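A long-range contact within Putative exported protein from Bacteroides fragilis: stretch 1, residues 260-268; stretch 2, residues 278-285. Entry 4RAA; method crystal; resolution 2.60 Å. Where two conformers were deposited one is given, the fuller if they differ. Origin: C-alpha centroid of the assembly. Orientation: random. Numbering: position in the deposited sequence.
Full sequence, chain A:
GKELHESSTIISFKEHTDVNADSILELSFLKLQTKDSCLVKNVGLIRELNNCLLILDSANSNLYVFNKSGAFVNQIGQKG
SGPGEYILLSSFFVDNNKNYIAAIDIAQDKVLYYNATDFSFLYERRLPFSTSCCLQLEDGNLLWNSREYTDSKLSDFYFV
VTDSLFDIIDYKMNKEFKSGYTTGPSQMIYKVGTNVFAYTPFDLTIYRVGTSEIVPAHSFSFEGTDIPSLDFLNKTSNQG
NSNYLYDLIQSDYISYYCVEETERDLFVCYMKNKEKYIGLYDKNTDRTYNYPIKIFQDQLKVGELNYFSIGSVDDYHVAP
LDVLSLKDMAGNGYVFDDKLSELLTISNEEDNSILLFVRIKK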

# COMPACT_ATOMS: atom_id res chain seq x y z
N GLU A 260 -19.35 -24.37 6.11
CA GLU A 260 -18.88 -23.75 7.35
C GLU A 260 -18.43 -24.90 8.25
O GLU A 260 -19.14 -25.89 8.43
CB GLU A 260 -19.91 -22.84 8.02
CG GLU A 260 -19.42 -22.19 9.32
CD GLU A 260 -18.01 -21.58 9.23
OE1 GLU A 260 -17.65 -20.99 8.18
OE2 GLU A 260 -17.27 -21.68 10.23
N GLU A 261 -17.22 -24.78 8.78
CA GLU A 261 -16.64 -25.83 9.62
C GLU A 261 -16.25 -25.29 11.00
O GLU A 261 -15.89 -24.12 11.12
CB GLU A 261 -15.42 -26.43 8.89
CG GLU A 261 -15.02 -27.82 9.40
CD GLU A 261 -13.83 -28.45 8.68
OE1 GLU A 261 -13.47 -28.08 7.54
OE2 GLU A 261 -13.24 -29.37 9.28
N THR A 262 -16.39 -26.14 12.02
CA THR A 262 -15.97 -25.85 13.40
C THR A 262 -15.13 -27.05 13.87
O THR A 262 -14.82 -27.92 13.06
CB THR A 262 -17.18 -25.60 14.36
OG1 THR A 262 -17.91 -26.82 14.57
CG2 THR A 262 -18.12 -24.53 13.81
N GLU A 263 -14.76 -27.08 15.15
CA GLU A 263 -14.00 -28.22 15.73
C GLU A 263 -14.84 -29.48 15.85
O GLU A 263 -14.30 -30.57 15.71
CB GLU A 263 -13.43 -27.88 17.12
CG GLU A 263 -12.41 -26.74 17.16
CD GLU A 263 -11.11 -27.01 16.40
OE1 GLU A 263 -10.78 -28.19 16.13
OE2 GLU A 263 -10.40 -26.03 16.08
N ARG A 264 -16.14 -29.33 16.10
CA ARG A 264 -17.05 -30.45 16.36
C ARG A 264 -17.95 -30.89 15.19
O ARG A 264 -18.30 -32.07 15.11
CB ARG A 264 -17.94 -30.14 17.58
CG ARG A 264 -18.90 -28.96 17.44
CD ARG A 264 -19.83 -28.84 18.64
NE ARG A 264 -19.16 -28.40 19.86
CZ ARG A 264 -19.74 -28.28 21.06
NH1 ARG A 264 -21.04 -28.57 21.24
NH2 ARG A 264 -19.02 -27.86 22.09
N ASP A 265 -18.32 -29.94 14.31
CA ASP A 265 -19.23 -30.22 13.19
C ASP A 265 -18.87 -29.51 11.88
O ASP A 265 -17.90 -28.74 11.81
CB ASP A 265 -20.67 -29.89 13.62
CG ASP A 265 -20.92 -28.41 13.89
OD1 ASP A 265 -20.15 -27.54 13.40
OD2 ASP A 265 -21.93 -28.10 14.57
N LEU A 266 -19.68 -29.78 10.86
CA LEU A 266 -19.50 -29.21 9.53
C LEU A 266 -20.86 -29.16 8.82
O LEU A 266 -21.47 -30.20 8.59
CB LEU A 266 -18.47 -30.07 8.78
CG LEU A 266 -17.97 -29.75 7.37
CD1 LEU A 266 -16.67 -30.50 7.11
CD2 LEU A 266 -18.99 -30.06 6.29
N PHE A 267 -21.32 -27.95 8.51
CA PHE A 267 -22.62 -27.70 7.86
C PHE A 267 -22.38 -27.38 6.39
O PHE A 267 -21.45 -26.63 6.06
CB PHE A 267 -23.34 -26.50 8.48
CG PHE A 267 -24.01 -26.76 9.81
CD1 PHE A 267 -23.59 -27.76 10.70
CD2 PHE A 267 -25.03 -25.91 10.22
CE1 PHE A 267 -24.23 -27.94 11.92
CE2 PHE A 267 -25.67 -26.08 11.45
CZ PHE A 267 -25.27 -27.10 12.30
N VAL A 268 -23.23 -27.94 5.52
CA VAL A 268 -23.13 -27.75 4.08
C VAL A 268 -24.49 -27.31 3.52
O VAL A 268 -25.39 -28.13 3.39
CB VAL A 268 -22.68 -29.05 3.35
CG1 VAL A 268 -22.27 -28.74 1.91
CG2 VAL A 268 -21.52 -29.72 4.08
N ILE A 278 -29.75 -28.54 3.59
CA ILE A 278 -28.63 -28.45 4.54
C ILE A 278 -28.22 -29.82 5.08
O ILE A 278 -29.04 -30.56 5.63
CB ILE A 278 -28.86 -27.44 5.68
CG1 ILE A 278 -27.60 -27.38 6.58
CG2 ILE A 278 -30.11 -27.78 6.50
CD1 ILE A 278 -27.58 -26.22 7.54
N GLY A 279 -26.93 -30.11 4.93
CA GLY A 279 -26.30 -31.34 5.39
C GLY A 279 -25.47 -31.03 6.62
O GLY A 279 -24.59 -30.17 6.57
N LEU A 280 -25.76 -31.74 7.71
CA LEU A 280 -25.05 -31.60 8.99
C LEU A 280 -24.15 -32.82 9.10
O LEU A 280 -24.61 -33.92 8.84
CB LEU A 280 -26.05 -31.58 10.15
CG LEU A 280 -27.34 -30.74 9.96
CD1 LEU A 280 -28.32 -30.92 11.11
CD2 LEU A 280 -27.01 -29.27 9.77
N TYR A 281 -22.87 -32.63 9.46
CA TYR A 281 -21.93 -33.73 9.70
C TYR A 281 -21.39 -33.62 11.12
O TYR A 281 -20.85 -32.57 11.48
CB TYR A 281 -20.79 -33.73 8.68
CG TYR A 281 -19.72 -34.77 8.95
CD1 TYR A 281 -19.99 -36.13 8.88
CD2 TYR A 281 -18.41 -34.38 9.28
CE1 TYR A 281 -19.00 -37.09 9.12
CE2 TYR A 281 -17.42 -35.33 9.54
CZ TYR A 281 -17.73 -36.68 9.46
OH TYR A 281 -16.75 -37.61 9.71
N ASP A 282 -21.54 -34.68 11.92
CA ASP A 282 -21.03 -34.74 13.31
C ASP A 282 -19.72 -35.49 13.24
O ASP A 282 -19.71 -36.71 13.05
CB ASP A 282 -22.02 -35.46 14.25
CG ASP A 282 -21.52 -35.52 15.72
OD1 ASP A 282 -20.38 -35.08 16.04
OD2 ASP A 282 -22.30 -36.00 16.56
N LYS A 283 -18.62 -34.74 13.43
CA LYS A 283 -17.27 -35.30 13.36
C LYS A 283 -16.98 -36.34 14.42
O LYS A 283 -16.21 -37.26 14.14
CB LYS A 283 -16.22 -34.20 13.48
CG LYS A 283 -16.20 -33.18 12.37
CD LYS A 283 -15.07 -32.21 12.66
CE LYS A 283 -14.90 -31.16 11.59
NZ LYS A 283 -13.68 -30.37 11.91
N ASN A 284 -17.56 -36.20 15.62
CA ASN A 284 -17.33 -37.14 16.73
C ASN A 284 -17.92 -38.53 16.46
O ASN A 284 -17.21 -39.54 16.64
CB ASN A 284 -17.85 -36.57 18.07
CG ASN A 284 -17.07 -35.33 18.54
OD1 ASN A 284 -17.64 -34.46 19.19
ND2 ASN A 284 -15.78 -35.26 18.22
N THR A 285 -19.18 -38.57 16.04
CA THR A 285 -19.86 -39.83 15.70
C THR A 285 -19.64 -40.32 14.25
O THR A 285 -19.86 -41.51 13.99
CB THR A 285 -21.39 -39.73 15.92
OG1 THR A 285 -21.95 -38.79 14.99
CG2 THR A 285 -21.72 -39.30 17.35

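The contact is built on a pair of antiparallel strands, 265-268 and 278-282. Their axes approach to 4.7 Å, and their directions differ by 168°.

Backbone hydrogen bonds hold the strands in register. Leu-266 and Tyr-281 form a hydrogen-bonded pair: Leu-266 N donates to Tyr-281 O at 3.1 Å, and Tyr-281 N donates to Leu-266 O at 2.9 Å. Val-268 and Gly-279 repeat the pattern. Val-268 N lies 2.8 Å from Gly-279 O, and Gly-279 N lies 2.9 Å from Val-268 O. The latter bond is nearly straight, with an angle of 172° at the hydrogen. Past the last bridge, Lys-283 N donates to Arg-264 O at 3.2 Å, so backbone pairing extends into the loops.

The alternate pairs, Asp-265 with Asp-282 and Phe-267 with Leu-280, are non-hydrogen-bonded. Here the stretch 1 alpha carbons face carbonyls that already accept amide bonds. Asp-265 CA is 3.3 Å from Tyr-281 O, and Phe-267 CA is 3.4 Å from Gly-279 O. Ile-278 CA makes a similar CA-H...O contact with Val-268 O at 3.5 Å.

The main charged interaction comes from Lys-283. Its CA-to-CB bond points toward stretch 1, and chi2 to chi4 are all t. The extended chain passes along the 262-265 turn, with Lys-283 CD 3.5 Å from Glu-263 O. This brings Lys-283 NZ to Glu-261 OE2 at 2.8 Å, a salt bridge that is also a hydrogen bond. Lys-283 NZ also donates to Thr-262 O at 2.9 Å. Lys-283 has the largest area covered by the other stretch, 102 Å².

Apolar packing centres on Phe-267. Leu-280 CD2 sits over one face of the Phe-267 ring, 3.6 Å from the centroid and only 4° off the normal, a well-centred CH-pi contact. Ile-278 CD1 adds an oblique contact, 3.7 Å from Phe-267 CD2. On the other side of the sheet, Leu-266 CB and Tyr-281 CB are 4.3 Å apart. Leu-266 CB lies at the edge of the tyrosine ring, near its plane. Gly-279 has no side chain; Val-268 CB packs 3.9 Å from Gly-279 O.

Side-chain bonds within each stretch brace the turns beside the strands. Thr-262 OG1 donates to Asp-265 OD1 at 2.6 Å, linking the ends of the 262-265 turn. The backbone bond from Thr-262 N to Asp-265 O, 3.0 Å, closes the same turn. In stretch 2, Asn-284 N donates to Asp-282 OD1 at 3.1 Å. Thr-285 OG1 adds a weak bond to Asp-282 OD2 at 3.2 Å.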